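Local coordinates for uncharacterized protein MJ0100 (PDB 3KPC) that probably makes homocysteine from aspartate semialdehyde and sulfide, and binds S-adenosylmethionine and methylthioadenosine through its C-terminal CBS domain pair, the part present here, at residues P12-H17 with H32-L37; P38-H43 with R105-I110; G44-I49 with P99-Y104. All coordinates share one frame; numbering follows the deposited sequence.

Contact 1: residues P12-H17 with H32-L37. With MTA (5'-deoxy-5'-methylthioadenosine), chain C; SAM (S-adenosylmethionine), chain B.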
loop_
_atom_site.group_PDB
_atom_site.type_symbol
_atom_site.label_atom_id
_atom_site.label_comp_id
_atom_site.label_asym_id
_atom_site.label_seq_id
_atom_site.Cartn_x
_atom_site.Cartn_y
_atom_site.Cartn_z
ATOM N N PRO A 12 18.216 4.983 3.825
ATOM C CA PRO A 12 17.971 4.994 5.263
ATOM C C PRO A 12 16.477 4.952 5.554
ATOM O O PRO A 12 15.673 5.322 4.692
ATOM C CB PRO A 12 18.572 6.329 5.709
ATOM C CG PRO A 12 18.447 7.205 4.522
ATOM C CD PRO A 12 18.669 6.303 3.341
ATOM N N PRO A 13 16.101 4.492 6.758
ATOM C CA PRO A 13 14.683 4.491 7.072
ATOM C C PRO A 13 14.189 5.906 7.354
ATOM O O PRO A 13 14.908 6.713 7.953
ATOM C CB PRO A 13 14.604 3.629 8.332
ATOM C CG PRO A 13 15.926 3.775 8.984
ATOM C CD PRO A 13 16.932 4.034 7.896
ATOM N N ILE A 14 12.980 6.204 6.894
ATOM C CA ILE A 14 12.298 7.436 7.257
ATOM C C ILE A 14 11.414 7.104 8.454
ATOM O O ILE A 14 10.542 6.239 8.362
ATOM C CB ILE A 14 11.435 7.985 6.084
ATOM C CG1 ILE A 14 12.285 8.210 4.821
ATOM C CG2 ILE A 14 10.691 9.260 6.497
ATOM C CD1 ILE A 14 13.450 9.192 4.979
ATOM N N THR A 15 11.656 7.766 9.583
ATOM C CA THR A 15 10.890 7.516 10.809
ATOM C C THR A 15 10.414 8.827 11.422
ATOM O O THR A 15 10.818 9.907 10.987
ATOM C CB THR A 15 11.725 6.754 11.868
ATOM O OG1 THR A 15 12.840 7.557 12.277
ATOM C CG2 THR A 15 12.225 5.416 11.333
ATOM N N ALA A 16 9.560 8.729 12.437
ATOM C CA ALA A 16 9.118 9.904 13.175
ATOM C C ALA A 16 8.858 9.556 14.632
ATOM O O ALA A 16 8.717 8.384 14.987
ATOM C CB ALA A 16 7.869 10.497 12.537
ATOM N N HIS A 17 8.802 10.582 15.472
ATOM C CA HIS A 17 8.400 10.425 16.863
ATOM C C HIS A 17 6.875 10.520 16.976
ATOM O O HIS A 17 6.214 11.048 16.077
ATOM C CB HIS A 17 9.115 11.464 17.737
ATOM C CG HIS A 17 10.609 11.362 17.676
ATOM N ND1 HIS A 17 11.280 10.201 17.994
ATOM C CD2 HIS A 17 11.561 12.259 17.323
ATOM C CE1 HIS A 17 12.579 10.385 17.839
ATOM N NE2 HIS A 17 12.776 11.628 17.435
ATOM N N HIS A 32 8.037 12.081 0.895
ATOM C CA HIS A 32 8.946 10.974 0.599
ATOM C C HIS A 32 8.377 9.911 -0.321
ATOM O O HIS A 32 9.075 8.953 -0.675
ATOM C CB HIS A 32 9.432 10.343 1.898
ATOM C CG HIS A 32 10.383 11.216 2.641
ATOM N ND1 HIS A 32 10.000 12.001 3.706
ATOM C CD2 HIS A 32 11.694 11.474 2.433
ATOM C CE1 HIS A 32 11.043 12.685 4.140
ATOM N NE2 HIS A 32 12.084 12.383 3.384
ATOM N N ASN A 33 7.117 10.088 -0.710
ATOM C CA ASN A 33 6.457 9.196 -1.654
ATOM C C ASN A 33 6.377 7.767 -1.125
ATOM O O ASN A 33 6.709 6.801 -1.821
ATOM C CB ASN A 33 7.184 9.240 -2.995
ATOM C CG ASN A 33 6.266 9.566 -4.133
ATOM O OD1 ASN A 33 6.223 8.848 -5.130
ATOM N ND2 ASN A 33 5.523 10.660 -4.005
ATOM N N ILE A 34 5.935 7.658 0.123
ATOM C CA ILE A 34 5.876 6.392 0.839
ATOM C C ILE A 34 4.511 6.233 1.502
ATOM O O ILE A 34 3.759 7.202 1.634
ATOM C CB ILE A 34 6.989 6.303 1.918
ATOM C CG1 ILE A 34 6.903 7.496 2.886
ATOM C CG2 ILE A 34 8.372 6.224 1.256
ATOM C CD1 ILE A 34 7.827 7.416 4.091
ATOM N N ASN A 35 4.199 5.010 1.922
ATOM C CA ASN A 35 2.953 4.717 2.620
ATOM C C ASN A 35 3.178 4.223 4.044
ATOM O O ASN A 35 2.215 3.950 4.758
ATOM C CB ASN A 35 2.140 3.677 1.845
ATOM C CG ASN A 35 1.576 4.225 0.557
ATOM O OD1 ASN A 35 0.588 4.957 0.559
ATOM N ND2 ASN A 35 2.202 3.870 -0.559
ATOM N N HIS A 36 4.442 4.102 4.450
ATOM C CA HIS A 36 4.785 3.562 5.772
ATOM C C HIS A 36 5.682 4.488 6.566
ATOM O O HIS A 36 6.670 5.011 6.047
ATOM C CB HIS A 36 5.474 2.203 5.650
ATOM C CG HIS A 36 4.658 1.187 4.929
ATOM N ND1 HIS A 36 4.610 1.121 3.554
ATOM C CD2 HIS A 36 3.818 0.226 5.381
ATOM C CE1 HIS A 36 3.789 0.153 3.187
ATOM N NE2 HIS A 36 3.295 -0.408 4.277
ATOM N N LEU A 37 5.340 4.662 7.837
ATOM C CA LEU A 37 6.091 5.531 8.721
ATOM C C LEU A 37 6.256 4.871 10.088
ATOM O O LEU A 37 5.370 4.976 10.944
ATOM C CB LEU A 37 5.408 6.899 8.842
ATOM C CG LEU A 37 6.141 7.980 9.648
ATOM C CD1 LEU A 37 7.480 8.361 9.015
ATOM C CD2 LEU A 37 5.261 9.205 9.821
HETATM C CS MTA C . 5.679 2.597 1.413
HETATM S "S5'" MTA C . 5.763 1.979 -0.248
HETATM C "C5'" MTA C . 7.047 3.141 -0.904
HETATM C "C4'" MTA C . 8.442 2.499 -1.220
HETATM O "O4'" MTA C . 9.498 3.322 -0.635
HETATM C "C2'" MTA C . 9.590 1.192 0.498
HETATM O "O2'" MTA C . 10.709 0.222 0.336
HETATM C "C3'" MTA C . 8.565 1.086 -0.633
HETATM O "O3'" MTA C . 9.018 0.131 -1.670
HETATM C "C1'" MTA C . 10.084 2.635 0.511
HETATM N N9 MTA C . 9.644 3.088 1.873
HETATM C C8 MTA C . 8.444 2.912 2.437
HETATM N N7 MTA C . 8.430 3.431 3.664
HETATM C C5 MTA C . 9.635 3.935 3.893
HETATM C C6 MTA C . 10.216 4.588 4.969
HETATM N N6 MTA C . 9.518 4.822 6.081
HETATM N N1 MTA C . 11.502 4.968 4.876
HETATM C C2 MTA C . 12.205 4.750 3.774
HETATM N N3 MTA C . 11.682 4.126 2.731
HETATM C C4 MTA C . 10.405 3.712 2.761
HETATM N N SAM B . 4.722 3.936 -4.462
HETATM C CA SAM B . 3.766 4.687 -3.592
HETATM C C SAM B . 2.322 4.225 -3.858
HETATM O O SAM B . 2.074 3.332 -4.669
HETATM O OXT SAM B . 1.371 4.740 -3.268
HETATM C CB SAM B . 3.895 6.209 -3.810
HETATM C CG SAM B . 4.045 6.603 -5.283
HETATM S SD SAM B . 2.513 6.414 -6.266
HETATM C CE SAM B . 3.029 7.267 -7.748
HETATM C "C5'" SAM B . 1.220 7.545 -5.625
HETATM C "C4'" SAM B . 0.067 7.734 -6.614
HETATM O "O4'" SAM B . -0.134 6.467 -7.275
HETATM C "C3'" SAM B . -1.291 8.071 -5.983
HETATM O "O3'" SAM B . -1.650 9.401 -6.372
HETATM C "C2'" SAM B . -2.244 7.049 -6.609
HETATM O "O2'" SAM B . -3.475 7.655 -7.037
HETATM C "C1'" SAM B . -1.436 6.587 -7.822
HETATM N N9 SAM B . -1.886 5.267 -8.322
HETATM C C8 SAM B . -2.154 4.180 -7.597
HETATM N N7 SAM B . -2.537 3.187 -8.402
HETATM C C5 SAM B . -2.508 3.648 -9.651
HETATM C C6 SAM B . -2.795 3.105 -10.902
HETATM N N6 SAM B . -3.198 1.840 -11.024
HETATM N N1 SAM B . -2.660 3.872 -12.001
HETATM C C2 SAM B . -2.260 5.134 -11.909
HETATM N N3 SAM B . -1.980 5.680 -10.734
HETATM C C4 SAM B . -2.096 4.969 -9.598
#

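Contact 2: residues P38-H43 with R105-I110. With MTA (5'-deoxy-5'-methylthioadenosine), chain C.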
loop_
_atom_site.group_PDB
_atom_site.type_symbol
_atom_site.label_atom_id
_atom_site.label_comp_id
_atom_site.label_asym_id
_atom_site.label_seq_id
_atom_site.Cartn_x
_atom_site.Cartn_y
_atom_site.Cartn_z
ATOM N N PRO A 38 7.386 4.163 10.288
ATOM C CA PRO A 38 7.712 3.636 11.609
ATOM C C PRO A 38 7.808 4.780 12.622
ATOM O O PRO A 38 8.402 5.821 12.327
ATOM C CB PRO A 38 9.086 2.989 11.399
ATOM C CG PRO A 38 9.132 2.662 9.946
ATOM C CD PRO A 38 8.396 3.784 9.280
ATOM N N ILE A 39 7.206 4.583 13.793
ATOM C CA ILE A 39 7.265 5.554 14.880
ATOM C C ILE A 39 8.273 5.051 15.905
ATOM O O ILE A 39 8.212 3.889 16.324
ATOM C CB ILE A 39 5.874 5.758 15.538
ATOM C CG1 ILE A 39 4.802 6.088 14.484
ATOM C CG2 ILE A 39 5.936 6.828 16.625
ATOM C CD1 ILE A 39 5.044 7.367 13.670
ATOM N N VAL A 40 9.215 5.910 16.282
ATOM C CA VAL A 40 10.299 5.518 17.181
ATOM C C VAL A 40 10.365 6.435 18.397
ATOM O O VAL A 40 9.915 7.586 18.345
ATOM C CB VAL A 40 11.681 5.490 16.457
ATOM C CG1 VAL A 40 11.714 4.403 15.386
ATOM C CG2 VAL A 40 12.027 6.859 15.861
ATOM N N ASP A 41 10.918 5.914 19.490
ATOM C CA ASP A 41 11.115 6.710 20.694
ATOM C C ASP A 41 12.366 7.584 20.568
ATOM O O ASP A 41 12.994 7.636 19.505
ATOM C CB ASP A 41 11.125 5.831 21.965
ATOM C CG ASP A 41 12.347 4.910 22.059
ATOM O OD1 ASP A 41 13.319 5.074 21.292
ATOM O OD2 ASP A 41 12.327 4.010 22.929
ATOM N N GLU A 42 12.717 8.264 21.655
ATOM C CA GLU A 42 13.833 9.209 21.651
ATOM C C GLU A 42 15.194 8.530 21.459
ATOM O O GLU A 42 16.177 9.187 21.104
ATOM C CB GLU A 42 13.818 10.085 22.914
ATOM C CG GLU A 42 13.355 9.390 24.199
ATOM C CD GLU A 42 11.860 9.544 24.455
ATOM O OE1 GLU A 42 11.489 10.363 25.332
ATOM O OE2 GLU A 42 11.055 8.852 23.776
ATOM N N HIS A 43 15.232 7.215 21.676
ATOM C CA HIS A 43 16.441 6.407 21.479
ATOM C C HIS A 43 16.459 5.703 20.115
ATOM O O HIS A 43 17.343 4.879 19.845
ATOM C CB HIS A 43 16.584 5.372 22.604
ATOM C CG HIS A 43 16.238 5.900 23.963
ATOM N ND1 HIS A 43 16.980 6.875 24.593
ATOM C CD2 HIS A 43 15.227 5.592 24.809
ATOM C CE1 HIS A 43 16.441 7.146 25.768
ATOM N NE2 HIS A 43 15.376 6.381 25.924
ATOM N N ARG A 105 15.618 -3.372 18.622
ATOM C CA ARG A 105 14.434 -2.697 18.053
ATOM C C ARG A 105 14.705 -1.316 17.402
ATOM O O ARG A 105 13.776 -0.525 17.198
ATOM C CB ARG A 105 13.237 -2.675 19.040
ATOM C CG ARG A 105 11.855 -2.934 18.348
ATOM C CD ARG A 105 10.704 -3.124 19.413
ATOM N NE ARG A 105 9.364 -3.215 18.796
ATOM C CZ ARG A 105 8.883 -4.292 18.158
ATOM N NH1 ARG A 105 9.634 -5.415 18.019
ATOM N NH2 ARG A 105 7.646 -4.250 17.651
ATOM N N ARG A 106 15.960 -1.052 17.055
ATOM C CA ARG A 106 16.308 0.130 16.265
ATOM C C ARG A 106 15.965 -0.114 14.790
ATOM O O ARG A 106 16.249 -1.191 14.263
ATOM C CB ARG A 106 17.797 0.413 16.434
ATOM C CG ARG A 106 18.283 1.712 15.812
ATOM C CD ARG A 106 19.719 1.953 16.239
ATOM N NE ARG A 106 19.855 1.977 17.696
ATOM C CZ ARG A 106 19.697 3.062 18.450
ATOM N NH1 ARG A 106 19.396 4.230 17.894
ATOM N NH2 ARG A 106 19.842 2.982 19.765
ATOM N N VAL A 107 15.362 0.875 14.131
ATOM C CA VAL A 107 14.936 0.723 12.732
ATOM C C VAL A 107 16.091 0.994 11.772
ATOM O O VAL A 107 16.688 2.073 11.788
ATOM C CB VAL A 107 13.721 1.623 12.380
ATOM C CG1 VAL A 107 13.269 1.392 10.941
ATOM C CG2 VAL A 107 12.564 1.354 13.332
ATOM N N VAL A 108 16.394 -0.000 10.943
ATOM C CA VAL A 108 17.495 0.098 9.989
ATOM C C VAL A 108 17.012 0.151 8.533
ATOM O O VAL A 108 17.806 0.395 7.615
ATOM C CB VAL A 108 18.544 -1.031 10.203
ATOM C CG1 VAL A 108 19.144 -0.944 11.619
ATOM C CG2 VAL A 108 17.936 -2.408 9.969
ATOM N N GLY A 109 15.716 -0.061 8.323
ATOM C CA GLY A 109 15.130 0.037 6.988
ATOM C C GLY A 109 13.701 -0.453 6.981
ATOM O O GLY A 109 13.110 -0.666 8.041
ATOM N N ILE A 110 13.138 -0.628 5.792
ATOM C CA ILE A 110 11.789 -1.175 5.665
ATOM C C ILE A 110 11.663 -1.971 4.373
ATOM O O ILE A 110 12.277 -1.633 3.354
ATOM C CB ILE A 110 10.698 -0.060 5.755
ATOM C CG1 ILE A 110 9.293 -0.676 5.880
ATOM C CG2 ILE A 110 10.765 0.854 4.547
ATOM C CD1 ILE A 110 8.266 0.221 6.562
HETATM C CS MTA C . 5.679 2.597 1.413
HETATM S "S5'" MTA C . 5.763 1.979 -0.248
HETATM C "C5'" MTA C . 7.047 3.141 -0.904
HETATM C "C4'" MTA C . 8.442 2.499 -1.220
HETATM O "O4'" MTA C . 9.498 3.322 -0.635
HETATM C "C2'" MTA C . 9.590 1.192 0.498
HETATM O "O2'" MTA C . 10.709 0.222 0.336
HETATM C "C3'" MTA C . 8.565 1.086 -0.633
HETATM O "O3'" MTA C . 9.018 0.131 -1.670
HETATM C "C1'" MTA C . 10.084 2.635 0.511
HETATM N N9 MTA C . 9.644 3.088 1.873
HETATM C C8 MTA C . 8.444 2.912 2.437
HETATM N N7 MTA C . 8.430 3.431 3.664
HETATM C C5 MTA C . 9.635 3.935 3.893
HETATM C C6 MTA C . 10.216 4.588 4.969
HETATM N N6 MTA C . 9.518 4.822 6.081
HETATM N N1 MTA C . 11.502 4.968 4.876
HETATM C C2 MTA C . 12.205 4.750 3.774
HETATM N N3 MTA C . 11.682 4.126 2.731
HETATM C C4 MTA C . 10.405 3.712 2.761
#

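Contact 3: residues G44-I49 with P99-Y104. With SAM (S-adenosylmethionine), chain D.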
loop_
_atom_site.group_PDB
_atom_site.type_symbol
_atom_site.label_atom_id
_atom_site.label_comp_id
_atom_site.label_asym_id
_atom_site.label_seq_id
_atom_site.Cartn_x
_atom_site.Cartn_y
_atom_site.Cartn_z
ATOM N N GLY A 44 15.484 6.024 19.265
ATOM C CA GLY A 44 15.377 5.404 17.939
ATOM C C GLY A 44 14.790 4.000 17.911
ATOM O O GLY A 44 14.852 3.323 16.882
ATOM N N LYS A 45 14.215 3.560 19.028
ATOM C CA LYS A 45 13.635 2.219 19.107
ATOM C C LYS A 45 12.155 2.217 18.729
ATOM O O LYS A 45 11.410 3.119 19.112
ATOM C CB LYS A 45 13.888 1.609 20.491
ATOM C CG LYS A 45 15.383 1.383 20.742
ATOM C CD LYS A 45 15.715 1.068 22.188
ATOM C CE LYS A 45 17.237 0.899 22.364
ATOM N NZ LYS A 45 17.997 2.133 22.007
ATOM N N LEU A 46 11.745 1.202 17.972
ATOM C CA LEU A 46 10.380 1.111 17.435
ATOM C C LEU A 46 9.301 1.065 18.520
ATOM O O LEU A 46 9.376 0.248 19.443
ATOM C CB LEU A 46 10.263 -0.122 16.528
ATOM C CG LEU A 46 9.034 -0.292 15.634
ATOM C CD1 LEU A 46 8.954 0.794 14.571
ATOM C CD2 LEU A 46 9.069 -1.665 14.973
ATOM N N VAL A 47 8.303 1.941 18.399
ATOM C CA VAL A 47 7.157 1.946 19.322
ATOM C C VAL A 47 5.809 1.746 18.612
ATOM O O VAL A 47 4.806 1.412 19.251
ATOM C CB VAL A 47 7.115 3.225 20.210
ATOM C CG1 VAL A 47 8.327 3.290 21.137
ATOM C CG2 VAL A 47 7.004 4.492 19.363
ATOM N N GLY A 48 5.786 1.949 17.298
ATOM C CA GLY A 48 4.562 1.773 16.522
ATOM C C GLY A 48 4.774 1.991 15.040
ATOM O O GLY A 48 5.898 2.230 14.597
ATOM N N ILE A 49 3.693 1.902 14.271
ATOM C CA ILE A 49 3.742 2.194 12.837
ATOM C C ILE A 49 2.472 2.918 12.380
ATOM O O ILE A 49 1.364 2.620 12.840
ATOM C CB ILE A 49 4.024 0.915 11.979
ATOM C CG1 ILE A 49 4.425 1.285 10.542
ATOM C CG2 ILE A 49 2.845 -0.069 12.033
ATOM C CD1 ILE A 49 4.986 0.125 9.710
ATOM N N PRO A 99 8.890 -2.950 9.166
ATOM C CA PRO A 99 10.171 -2.322 9.472
ATOM C C PRO A 99 11.246 -3.374 9.709
ATOM O O PRO A 99 10.963 -4.436 10.272
ATOM C CB PRO A 99 9.888 -1.560 10.773
ATOM C CG PRO A 99 8.407 -1.347 10.777
ATOM C CD PRO A 99 7.852 -2.591 10.149
ATOM N N VAL A 100 12.464 -3.076 9.268
ATOM C CA VAL A 100 13.613 -3.936 9.514
ATOM C C VAL A 100 14.314 -3.397 10.750
ATOM O O VAL A 100 14.676 -2.218 10.799
ATOM C CB VAL A 100 14.590 -3.940 8.316
ATOM C CG1 VAL A 100 15.695 -4.968 8.525
ATOM C CG2 VAL A 100 13.835 -4.221 7.022
ATOM N N VAL A 101 14.494 -4.255 11.751
ATOM C CA VAL A 101 15.069 -3.833 13.027
ATOM C C VAL A 101 16.281 -4.672 13.427
ATOM O O VAL A 101 16.422 -5.819 12.988
ATOM C CB VAL A 101 14.016 -3.860 14.178
ATOM C CG1 VAL A 101 12.884 -2.870 13.914
ATOM C CG2 VAL A 101 13.472 -5.274 14.408
ATOM N N ASP A 102 17.152 -4.097 14.255
ATOM C CA ASP A 102 18.236 -4.860 14.872
ATOM C C ASP A 102 17.729 -5.551 16.150
ATOM O O ASP A 102 16.533 -5.459 16.464
ATOM C CB ASP A 102 19.474 -3.972 15.109
ATOM C CG ASP A 102 19.247 -2.899 16.174
ATOM O OD1 ASP A 102 18.272 -2.979 16.954
ATOM O OD2 ASP A 102 20.072 -1.962 16.237
ATOM N N ASP A 103 18.609 -6.236 16.880
ATOM C CA ASP A 103 18.178 -7.033 18.045
ATOM C C ASP A 103 17.635 -6.191 19.213
ATOM O O ASP A 103 17.066 -6.732 20.166
ATOM C CB ASP A 103 19.312 -7.953 18.525
ATOM C CG ASP A 103 19.509 -9.175 17.628
ATOM O OD1 ASP A 103 18.578 -9.542 16.876
ATOM O OD2 ASP A 103 20.604 -9.775 17.686
ATOM N N TYR A 104 17.802 -4.871 19.115
ATOM C CA TYR A 104 17.387 -3.935 20.170
ATOM C C TYR A 104 16.287 -2.970 19.704
ATOM O O TYR A 104 16.054 -1.916 20.308
ATOM C CB TYR A 104 18.620 -3.225 20.755
ATOM C CG TYR A 104 19.592 -4.238 21.320
ATOM C CD1 TYR A 104 19.371 -4.817 22.573
ATOM C CD2 TYR A 104 20.696 -4.675 20.580
ATOM C CE1 TYR A 104 20.240 -5.779 23.092
ATOM C CE2 TYR A 104 21.572 -5.638 21.092
ATOM C CZ TYR A 104 21.337 -6.184 22.347
ATOM O OH TYR A 104 22.199 -7.131 22.855
HETATM N N SAM D . -4.071 -5.085 3.909
HETATM C CA SAM D . -4.365 -3.631 4.101
HETATM C C SAM D . -3.088 -2.874 4.509
HETATM O O SAM D . -2.005 -3.452 4.611
HETATM O OXT SAM D . -3.115 -1.666 4.749
HETATM C CB SAM D . -5.475 -3.423 5.152
HETATM C CG SAM D . -5.333 -4.333 6.377
HETATM S SD SAM D . -3.951 -3.879 7.488
HETATM C CE SAM D . -4.355 -4.929 8.874
HETATM C "C5'" SAM D . -4.246 -2.212 8.194
HETATM C "C4'" SAM D . -3.360 -1.929 9.411
HETATM O "O4'" SAM D . -2.085 -2.555 9.159
HETATM C "C3'" SAM D . -3.032 -0.450 9.654
HETATM O "O3'" SAM D . -3.656 -0.047 10.878
HETATM C "C2'" SAM D . -1.507 -0.435 9.795
HETATM O "O2'" SAM D . -1.078 0.372 10.904
HETATM C "C1'" SAM D . -1.217 -1.910 10.075
HETATM N N9 SAM D . 0.186 -2.270 9.766
HETATM C C8 SAM D . 0.881 -1.937 8.677
HETATM N N7 SAM D . 2.114 -2.443 8.761
HETATM C C5 SAM D . 2.200 -3.105 9.912
HETATM C C6 SAM D . 3.205 -3.827 10.555
HETATM N N6 SAM D . 4.407 -3.972 9.997
HETATM N N1 SAM D . 2.953 -4.387 11.753
HETATM C C2 SAM D . 1.764 -4.260 12.331
HETATM N N3 SAM D . 0.788 -3.579 11.746
HETATM C C4 SAM D . 0.975 -2.994 10.549
#

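Contact 1: residues P12-H17 with H32-L37
The adenine pocket of the first CBS motif is built here, where I14 in the loop before helix 22-32 meets H32, I34 and L37. I14 points its side chain toward segment 32-37, and its CD1 sits over one face of the H32 ring, 4.0 Å from the ring centroid, a CH-pi contact displaced toward the rim. CB of I14 packs on CD1 of I34 at 4.2 Å, while CD1 of L37 comes up to the I14 backbone and CD2 of L37 touches CB of A16. No hydrogen bond joins the two segments directly; MTA does it instead. The backbone N of I14 donates to N1 of MTA at 2.8 Å, and N6 of MTA gives one nearly straight bond (173°) to O of I14 and another, 2.9 Å long, to O of H36. With CG1 of I34 between backbone N and carbonyl carbon (chi1 56°), CG2 falls anti to the carbonyl carbon, 3.4 Å from N9 of MTA. An alanine here would probably leave the H32 ring without its CH-pi partner and a gap beside CD1 of L37. Reading the adenine edge through main-chain atoms, with aliphatic side chains against the base, is typical of nucleoside sites in CBS domains.

Contact 2: residues P38-H43 with R105-I110
V40 and V107 meet through single methyls, and their first torsions decide which ones: V40 carries CG1 anti to its carbonyl carbon (chi1 -66°), and V107 holds CG2 in the same relation to its own, with CG1 anti to the backbone N (chi1 -177°). The two side chains cross obliquely, CG1 of V40 lying 3.8 Å from CG2 of V107. That same CG2 also reaches CB of P38 at 4.3 Å, so one methyl of V107 serves P38 and V40, the two residues of strand 38-40 that face it. Further along, I110 extends CD1 to CG of P38. Strands 38-40 and 107-110 run antiparallel, but their axes stay 9.8 Å apart and no backbone bonds link them. They belong to separate two-stranded sheets, one from each CBS motif, whose apolar side chains meet across the interface of the CBS pair. MTA lies at one end of this apolar seam: CG2 of I110 is 3.3 Å from C5 of the adenine, and CD of P38 is 3.5 Å from the exocyclic N6. Strand 107-112 carries a classic beta bulge, V108 and G109 both facing V100. At the opposite, exposed end the chemistry turns polar. R106 bends at its third torsion (chi3 -57°), which brings the guanidinium obliquely up to the carbonyl of H43, with NH1 2.9 Å from O of H43. The H43 turn is itself shaped by D41, an Asx turn in which OD1 of D41 accepts from N of H43 at 2.9 Å, the donor coming from above the carboxylate plane; the same OD1 also accepts from N of K45.

Contact 3: residues G44-I49 with P99-Y104
L46 and V101 stand at about a right angle, CD2 of L46 lying 4.1 Å from CG1 of V101. The same leucine methyl approaches the P99 ring, 4.3 Å from its CG, so L46 bridges two residues of strand 97-101. I49 meets P99 at a slant: with CG1 anti to the backbone N (chi1 -165°) and the chain extended beyond it, CD1 reaches CG of P99 at 3.9 Å. Its other branch, CG2, turns to the SAM adenine, 3.8 Å from C5. P99 meets the same base through CD, 3.7 Å from N6 of SAM, so I49 and P99 touch both the ligand and each other. At the outer end K45 runs its aliphatic chain alongside the backbone carbonyl of Y104, its CG being 3.4 Å from that O. An Asx turn shapes this Y104 end, OD1 of D102 taking the N-H of Y104 from above the carboxylate plane. V47 and G48 form a classic beta bulge opposite I39. Strands 46-49 and 99-101 are antiparallel at 170°, yet belong to different sheets. Aliphatic residues meeting between the sheets of two CBS motifs, with an adenosyl ligand at the end of the seam, are typical of a CBS-pair (Bateman) module.

Contact 1 lies within one CBS motif, whereas contacts 2 and 3 join the two motifs; their centres are only 4 Å apart. They use the same pair of two-stranded sheets, contact 2 through strands 36-40 and 107-112, contact 3 through 46-51 and 97-101, so they are counterparts, as expected from the approximate twofold relation of paired CBS motifs. Contact 3 is buried and contact 2 partly buried; each has an apolar centre and an exposed turn, and each ends on a ligand: contact 2 on MTA, contact 3 on SAM. Contact 1, also partly buried, touches MTA too, but grips it with backbone hydrogen bonds where contact 2 meets it with aliphatic atoms of P38 and I110. Strand 36-40 connects contacts 1 and 2.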